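Local coordinates for protein cellulose 1,4-beta-cellobiosidase (Thermobifida fusca, PDB 4JJJ) that probably hydrolyses cellulose as a cellobiohydrolase, this chain being the glycoside hydrolase family 48 catalytic part of a longer enzyme, at residues D113-P118 against Y175-R180; W406-S411 against G558-Y563. The protein carries 1 engineered substitution. All coordinates share one frame; numbering follows the deposited sequence.

Contact 1: residues D113-P118 against Y175-R180; sequences DGYPSP and YQRGAR. With CA (calcium ion), chain E; BGC (beta-D-glucopyranose), chain D; BGC (beta-D-glucopyranose), chain B; BGC (beta-D-glucopyranose), chain C.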
loop_
_atom_site.group_PDB
_atom_site.type_symbol
_atom_site.label_atom_id
_atom_site.label_comp_id
_atom_site.label_asym_id
_atom_site.label_seq_id
_atom_site.Cartn_x
_atom_site.Cartn_y
_atom_site.Cartn_z
ATOM N N ASP A 113 -16.032 -17.978 -1.806
ATOM C CA ASP A 113 -17.259 -18.673 -2.269
ATOM C C ASP A 113 -18.531 -17.891 -2.113
ATOM O O ASP A 113 -19.595 -18.265 -2.672
ATOM C CB ASP A 113 -17.401 -20.061 -1.634
ATOM C CG ASP A 113 -17.546 -20.042 -0.165
ATOM O OD1 ASP A 113 -17.277 -19.049 0.512
ATOM O OD2 ASP A 113 -17.999 -21.077 0.350
ATOM N N GLY A 114 -18.495 -16.751 -1.413
ATOM C CA GLY A 114 -19.640 -15.844 -1.413
ATOM C C GLY A 114 -19.860 -14.930 -2.596
ATOM O O GLY A 114 -20.838 -14.154 -2.692
ATOM N N TYR A 115 -18.910 -14.983 -3.550
ATOM C CA TYR A 115 -18.887 -14.109 -4.668
ATOM C C TYR A 115 -19.304 -14.908 -5.893
ATOM O O TYR A 115 -18.863 -16.077 -6.051
ATOM C CB TYR A 115 -17.424 -13.525 -4.818
ATOM C CG TYR A 115 -17.142 -12.550 -3.699
ATOM C CD1 TYR A 115 -16.638 -12.999 -2.495
ATOM C CD2 TYR A 115 -17.418 -11.225 -3.877
ATOM C CE1 TYR A 115 -16.449 -12.081 -1.482
ATOM C CE2 TYR A 115 -17.224 -10.310 -2.882
ATOM C CZ TYR A 115 -16.713 -10.768 -1.694
ATOM O OH TYR A 115 -16.470 -9.850 -0.602
ATOM N N PRO A 116 -20.022 -14.292 -6.808
ATOM C CA PRO A 116 -20.377 -12.912 -6.854
ATOM C C PRO A 116 -21.419 -12.481 -5.836
ATOM O O PRO A 116 -22.302 -13.262 -5.462
ATOM C CB PRO A 116 -20.887 -12.720 -8.297
ATOM C CG PRO A 116 -21.516 -14.076 -8.585
ATOM C CD PRO A 116 -20.472 -14.995 -8.042
ATOM N N SER A 117 -21.170 -11.286 -5.253
ATOM C CA SER A 117 -21.972 -10.717 -4.175
ATOM C C SER A 117 -22.976 -9.735 -4.758
ATOM O O SER A 117 -22.708 -8.995 -5.681
ATOM C CB SER A 117 -21.039 -9.978 -3.223
ATOM O OG SER A 117 -21.748 -9.687 -2.042
ATOM N N PRO A 118 -24.249 -9.788 -4.255
ATOM C CA PRO A 118 -25.306 -8.973 -4.864
ATOM C C PRO A 118 -25.384 -7.509 -4.429
ATOM O O PRO A 118 -25.017 -7.122 -3.302
ATOM C CB PRO A 118 -26.591 -9.696 -4.355
ATOM C CG PRO A 118 -26.185 -10.214 -2.992
ATOM C CD PRO A 118 -24.689 -10.545 -3.097
ATOM N N TYR A 175 -7.218 -8.522 -6.023
ATOM C CA TYR A 175 -8.140 -8.661 -4.889
ATOM C C TYR A 175 -9.500 -8.103 -5.164
ATOM O O TYR A 175 -9.659 -6.937 -5.532
ATOM C CB TYR A 175 -7.497 -7.964 -3.651
ATOM C CG TYR A 175 -6.128 -8.450 -3.362
ATOM C CD1 TYR A 175 -5.929 -9.626 -2.742
ATOM C CD2 TYR A 175 -5.051 -7.683 -3.732
ATOM C CE1 TYR A 175 -4.639 -10.155 -2.583
ATOM C CE2 TYR A 175 -3.747 -8.148 -3.579
ATOM C CZ TYR A 175 -3.534 -9.344 -2.959
ATOM O OH TYR A 175 -2.294 -9.905 -2.694
ATOM N N GLN A 176 -10.485 -8.976 -4.893
ATOM C CA GLN A 176 -11.894 -8.664 -5.073
ATOM C C GLN A 176 -12.838 -9.377 -4.087
ATOM O O GLN A 176 -14.008 -8.927 -3.930
ATOM C CB GLN A 176 -12.488 -8.974 -6.464
ATOM C CG GLN A 176 -11.929 -8.269 -7.630
ATOM C CD GLN A 176 -12.490 -6.878 -7.772
ATOM O OE1 GLN A 176 -13.620 -6.654 -8.342
ATOM N NE2 GLN A 176 -11.768 -5.912 -7.264
ATOM N N ARG A 177 -12.379 -10.376 -3.409
ATOM C CA ARG A 177 -13.330 -11.359 -2.749
ATOM C C ARG A 177 -13.131 -11.475 -1.281
ATOM O O ARG A 177 -13.260 -12.525 -0.638
ATOM C CB ARG A 177 -13.299 -12.742 -3.486
ATOM C CG ARG A 177 -13.788 -12.551 -4.941
ATOM C CD ARG A 177 -13.880 -13.844 -5.736
ATOM N NE ARG A 177 -12.618 -14.466 -5.936
ATOM C CZ ARG A 177 -12.396 -15.610 -6.562
ATOM N NH1 ARG A 177 -13.431 -16.256 -7.046
ATOM N NH2 ARG A 177 -11.158 -16.072 -6.745
ATOM N N GLY A 178 -12.849 -10.323 -0.691
ATOM C CA GLY A 178 -12.957 -10.231 0.761
ATOM C C GLY A 178 -11.725 -10.666 1.558
ATOM O O GLY A 178 -10.587 -10.880 1.018
ATOM N N ALA A 179 -11.881 -10.700 2.857
ATOM C CA ALA A 179 -10.808 -10.906 3.748
ATOM C C ALA A 179 -10.025 -12.149 3.667
ATOM O O ALA A 179 -8.872 -12.228 4.106
ATOM C CB ALA A 179 -11.293 -10.720 5.201
ATOM N N ARG A 180 -10.646 -13.219 3.133
ATOM C CA ARG A 180 -10.019 -14.515 3.138
ATOM C C ARG A 180 -9.413 -14.797 1.807
ATOM O O ARG A 180 -8.915 -15.866 1.600
ATOM C CB ARG A 180 -11.077 -15.586 3.550
ATOM C CG ARG A 180 -11.301 -15.570 5.054
ATOM C CD ARG A 180 -12.096 -16.795 5.518
ATOM N NE ARG A 180 -11.396 -18.030 5.329
ATOM C CZ ARG A 180 -11.868 -19.220 5.727
ATOM N NH1 ARG A 180 -13.052 -19.292 6.362
ATOM N NH2 ARG A 180 -11.175 -20.328 5.488
HETATM CA CA CA E . -7.937 -18.000 1.895
HETATM C C2 BGC D . -8.400 -3.831 -4.546
HETATM C C3 BGC D . -9.813 -3.381 -4.466
HETATM C C4 BGC D . -10.598 -4.055 -3.328
HETATM C C5 BGC D . -9.726 -3.890 -2.058
HETATM C C6 BGC D . -10.471 -4.502 -0.880
HETATM C C1 BGC D . -7.736 -3.655 -3.190
HETATM O O2 BGC D . -7.708 -3.139 -5.554
HETATM O O3 BGC D . -10.359 -3.607 -5.715
HETATM O O4 BGC D . -11.835 -3.344 -3.053
HETATM O O5 BGC D . -8.408 -4.412 -2.199
HETATM O O6 BGC D . -10.336 -5.934 -0.992
HETATM C C2 BGC B . -14.180 -3.196 -3.040
HETATM C C3 BGC B . -15.437 -3.401 -3.859
HETATM C C4 BGC B . -15.319 -2.826 -5.258
HETATM C C5 BGC B . -14.044 -3.261 -5.932
HETATM C C6 BGC B . -13.734 -2.612 -7.229
HETATM C C1 BGC B . -12.966 -3.709 -3.853
HETATM O O2 BGC B . -14.235 -3.812 -1.760
HETATM O O3 BGC B . -16.570 -2.803 -3.171
HETATM O O4 BGC B . -16.466 -3.375 -5.992
HETATM O O5 BGC B . -12.892 -2.993 -5.074
HETATM O O6 BGC B . -12.581 -3.162 -7.837
HETATM C C2 BGC C . -3.455 -4.273 -0.972
HETATM C C3 BGC C . -4.699 -4.749 -1.723
HETATM C C4 BGC C . -5.453 -3.557 -2.217
HETATM C C5 BGC C . -4.638 -2.610 -3.056
HETATM C C6 BGC C . -5.391 -1.373 -3.532
HETATM C C1 BGC C . -2.755 -3.259 -1.832
HETATM O O1 BGC C . -1.632 -2.724 -1.114
HETATM O O2 BGC C . -2.564 -5.345 -0.596
HETATM O O3 BGC C . -5.507 -5.472 -0.760
HETATM O O4 BGC C . -6.402 -4.168 -3.159
HETATM O O5 BGC C . -3.543 -2.162 -2.240
HETATM O O6 BGC C . -5.940 -0.690 -2.369
HETATM O O HOH W 1 -16.216 -15.825 -7.337
HETATM O O HOH W 2 -8.626 -17.940 4.312
HETATM O O HOH W 3 -10.094 -18.780 1.417
#
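The ring of Tyr115 lies against the backbone of Arg177 in a CH-pi contact, a piece of loop-to-loop packing in the (α/α)6-barrel domain of a family 48 glycoside hydrolase. Arg177 CA sits over one ring face, 3.6 Å from the centroid and 19° off the normal, so the ring rests partly on the main chain of Arg177. Packing is tightest along the CD1-CE1 side of the ring: Tyr115 CE1 approaches Arg177 O at 3.3 Å, CD1 meets Arg177 CB at 3.5 Å, and the aliphatic CG of Arg177 runs alongside ring atom CG. Tyr115 OH passes near Gly178 N without bonding to it, its hydrogen bond being made to Gln109 N. The backbone of Gly178 adopts angles that a side chain would resist, and a CB there would also press on that hydroxyl. An alanine in place of Tyr115 would leave Arg177 CA and its methylenes without their aromatic cover and is likely to open a gap beside this loop.

The polar end of Arg177 is linked to 113-118 more loosely, but it is itself well held. Arg177 bends at chi3 (-65°), which turns its guanidinium off the ring; there NE forms a salt bridge with Glu181, NH1 reaches Tyr563 O and NH2 bonds to Glu185 O. Across to the other segment the guanidinium connects through a single water, which accepts from Arg177 NH1 at 2.8 Å and donates to Tyr115 O.

The far side of 175-180 belongs to the cellulose-binding tunnel. Tyr175 CD2 packs on C3 of the chain C glucose, while Gln176 NE2 gives one hydrogen to Tyr175 O and the other, at 2.9 Å and 167°, to O6 of the chain B glucose.

Contact 2: residues W406-S411 against G558-Y563; sequences WNDPPS and GSEGLY. With CA (calcium ion), chain E; BGC (beta-D-glucopyranose), chain C.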
loop_
_atom_site.group_PDB
_atom_site.type_symbol
_atom_site.label_atom_id
_atom_site.label_comp_id
_atom_site.label_asym_id
_atom_site.label_seq_id
_atom_site.Cartn_x
_atom_site.Cartn_y
_atom_site.Cartn_z
ATOM N N TRP A 406 -7.080 -7.674 5.477
ATOM C CA TRP A 406 -6.553 -8.998 5.033
ATOM C C TRP A 406 -6.581 -9.916 6.278
ATOM O O TRP A 406 -6.092 -9.548 7.376
ATOM C CB TRP A 406 -5.093 -8.923 4.608
ATOM C CG TRP A 406 -4.771 -8.456 3.244
ATOM C CD1 TRP A 406 -5.549 -7.839 2.342
ATOM C CD2 TRP A 406 -3.472 -8.665 2.643
ATOM N NE1 TRP A 406 -4.782 -7.622 1.179
ATOM C CE2 TRP A 406 -3.514 -8.136 1.350
ATOM C CE3 TRP A 406 -2.344 -9.267 3.073
ATOM C CZ2 TRP A 406 -2.401 -8.213 0.512
ATOM C CZ3 TRP A 406 -1.208 -9.361 2.192
ATOM C CH2 TRP A 406 -1.287 -8.830 0.982
ATOM N N ASN A 407 -7.126 -11.137 6.095
ATOM C CA ASN A 407 -6.984 -12.178 7.137
ATOM C C ASN A 407 -6.203 -13.428 6.695
ATOM O O ASN A 407 -6.044 -14.377 7.374
ATOM C CB ASN A 407 -8.364 -12.634 7.534
ATOM C CG ASN A 407 -9.298 -11.607 8.160
ATOM O OD1 ASN A 407 -10.522 -11.960 8.409
ATOM N ND2 ASN A 407 -8.845 -10.443 8.472
ATOM N N ASP A 408 -5.716 -13.382 5.441
ATOM C CA ASP A 408 -4.899 -14.444 4.808
ATOM C C ASP A 408 -3.717 -13.848 4.095
ATOM O O ASP A 408 -3.738 -13.774 2.886
ATOM C CB ASP A 408 -5.811 -15.268 3.879
ATOM C CG ASP A 408 -5.174 -16.572 3.423
ATOM O OD1 ASP A 408 -5.949 -17.282 2.716
ATOM O OD2 ASP A 408 -4.064 -16.886 3.800
ATOM N N PRO A 409 -2.670 -13.469 4.848
ATOM C CA PRO A 409 -2.456 -13.580 6.262
ATOM C C PRO A 409 -3.029 -12.365 7.025
ATOM O O PRO A 409 -3.281 -11.334 6.452
ATOM C CB PRO A 409 -0.940 -13.551 6.349
ATOM C CG PRO A 409 -0.542 -12.576 5.313
ATOM C CD PRO A 409 -1.468 -12.903 4.164
ATOM N N PRO A 410 -3.168 -12.531 8.345
ATOM C CA PRO A 410 -3.521 -11.358 9.168
ATOM C C PRO A 410 -2.616 -10.184 8.843
ATOM O O PRO A 410 -1.413 -10.319 8.892
ATOM C CB PRO A 410 -3.343 -11.872 10.567
ATOM C CG PRO A 410 -3.547 -13.390 10.458
ATOM C CD PRO A 410 -2.858 -13.717 9.175
ATOM N N SER A 411 -3.240 -9.047 8.498
ATOM C CA SER A 411 -2.586 -7.927 7.870
ATOM C C SER A 411 -1.537 -7.240 8.737
ATOM O O SER A 411 -0.665 -6.520 8.210
ATOM C CB SER A 411 -3.536 -6.854 7.425
ATOM O OG SER A 411 -4.180 -6.305 8.581
ATOM N N GLY A 558 -13.180 -26.079 -0.447
ATOM C CA GLY A 558 -14.273 -25.688 0.401
ATOM C C GLY A 558 -13.973 -24.604 1.424
ATOM O O GLY A 558 -14.894 -24.090 2.034
ATOM N N SER A 559 -12.705 -24.250 1.630
ATOM C CA SER A 559 -12.326 -23.083 2.453
ATOM C C SER A 559 -11.096 -22.342 1.956
ATOM O O SER A 559 -11.054 -21.139 2.174
ATOM C CB SER A 559 -12.112 -23.436 3.880
ATOM O OG SER A 559 -11.214 -24.431 3.962
ATOM N N GLU A 560 -10.159 -23.056 1.319
ATOM C CA GLU A 560 -8.905 -22.472 0.827
ATOM C C GLU A 560 -8.674 -22.896 -0.605
ATOM O O GLU A 560 -9.156 -23.987 -1.058
ATOM C CB GLU A 560 -7.753 -22.801 1.731
ATOM C CG GLU A 560 -7.984 -22.472 3.202
ATOM C CD GLU A 560 -7.985 -20.973 3.478
ATOM O OE1 GLU A 560 -7.563 -20.216 2.604
ATOM O OE2 GLU A 560 -8.451 -20.634 4.604
ATOM N N GLY A 561 -7.846 -22.130 -1.345
ATOM C CA GLY A 561 -7.535 -22.418 -2.742
ATOM C C GLY A 561 -8.330 -21.572 -3.664
ATOM O O GLY A 561 -9.182 -20.780 -3.237
ATOM N N LEU A 562 -8.117 -21.728 -4.965
ATOM C CA LEU A 562 -8.742 -20.843 -5.950
ATOM C C LEU A 562 -10.173 -21.203 -6.197
ATOM O O LEU A 562 -10.475 -22.322 -6.682
ATOM C CB LEU A 562 -7.957 -20.932 -7.268
ATOM C CG LEU A 562 -8.532 -20.096 -8.394
ATOM C CD1 LEU A 562 -8.796 -18.640 -8.008
ATOM C CD2 LEU A 562 -7.686 -20.266 -9.589
ATOM N N TYR A 563 -11.085 -20.340 -5.737
ATOM C CA TYR A 563 -12.494 -20.505 -6.035
ATOM C C TYR A 563 -12.890 -19.952 -7.377
ATOM O O TYR A 563 -12.554 -18.834 -7.730
ATOM C CB TYR A 563 -13.351 -19.828 -4.917
ATOM C CG TYR A 563 -14.860 -19.975 -5.086
ATOM C CD1 TYR A 563 -15.400 -21.209 -4.819
ATOM C CD2 TYR A 563 -15.633 -18.969 -5.588
ATOM C CE1 TYR A 563 -16.767 -21.401 -4.970
ATOM C CE2 TYR A 563 -17.026 -19.126 -5.740
ATOM C CZ TYR A 563 -17.538 -20.393 -5.475
ATOM O OH TYR A 563 -18.877 -20.587 -5.614
HETATM CA CA CA E . -7.937 -18.000 1.895
HETATM C C2 BGC C . -3.455 -4.273 -0.972
HETATM C C3 BGC C . -4.699 -4.749 -1.723
HETATM C C4 BGC C . -5.453 -3.557 -2.217
HETATM C C5 BGC C . -4.638 -2.610 -3.056
HETATM C C6 BGC C . -5.391 -1.373 -3.532
HETATM C C1 BGC C . -2.755 -3.259 -1.832
HETATM O O1 BGC C . -1.632 -2.724 -1.114
HETATM O O2 BGC C . -2.564 -5.345 -0.596
HETATM O O3 BGC C . -5.507 -5.472 -0.760
HETATM O O4 BGC C . -6.402 -4.168 -3.159
HETATM O O5 BGC C . -3.543 -2.162 -2.240
HETATM O O6 BGC C . -5.940 -0.690 -2.369
HETATM O O HOH W 3 -10.094 -18.780 1.417
HETATM O O HOH W 2 -8.626 -17.940 4.312
#
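Asp408 and Glu560 meet through a shared calcium ion, an example of two irregular loops joined by a metal rather than by packing. Asp408 OD1 binds the calcium at 2.3 Å and Glu560 OE1 at 2.4 Å, each carboxylate using one oxygen. These two oxygens lie 3.4 Å apart, and the carboxylate planes stand at 90° to each other. Two waters continue the first shell: one donates to Glu560 OE2, the other to Ser559 O at 2.7 Å. The backbone O of Arg180 and the carboxylate of Glu185 complete the site.

Further out, Asp408 is extended, with CG anti to the backbone N (chi1 -167°), which sends the carboxylate across to the ion; its second oxygen, OD2, is held by a salt bridge to Arg551. Glu560 instead folds at chi2 (-71°) to bring OE1 round to the metal. On the first loop, Trp406 presents NE1 at its ring edge to O3 of the chain C glucose, 3.0 Å away, so one short loop serves both calcium and sugar. With Glu185 adding a third carboxylate, the calcium, helped by Arg551 on Asp408, probably offsets their repulsion; with only 45 Å² buried between the segments, the metal carries their direct contact.

In the fold
The two contacts differ in chemistry as they differ in burial. Contact 1 is largely buried and joins its loops by aromatic and backbone packing, whereas contact 2 lies at the surface, buries little area and depends on ionic coordination. They nevertheless share one neighbourhood, with centres about 11 Å apart. The loop 175-180 is common ground: Arg180 O of contact 1 binds the same calcium as contact 2, and Ala179 O probably accepts a hydrogen bond from Asn407 N at 2.9 Å. Both contacts also reach the chain C glucose, through 175-180 and 406-411. Loops far apart in sequence thus converge between a calcium site and the bound glycan.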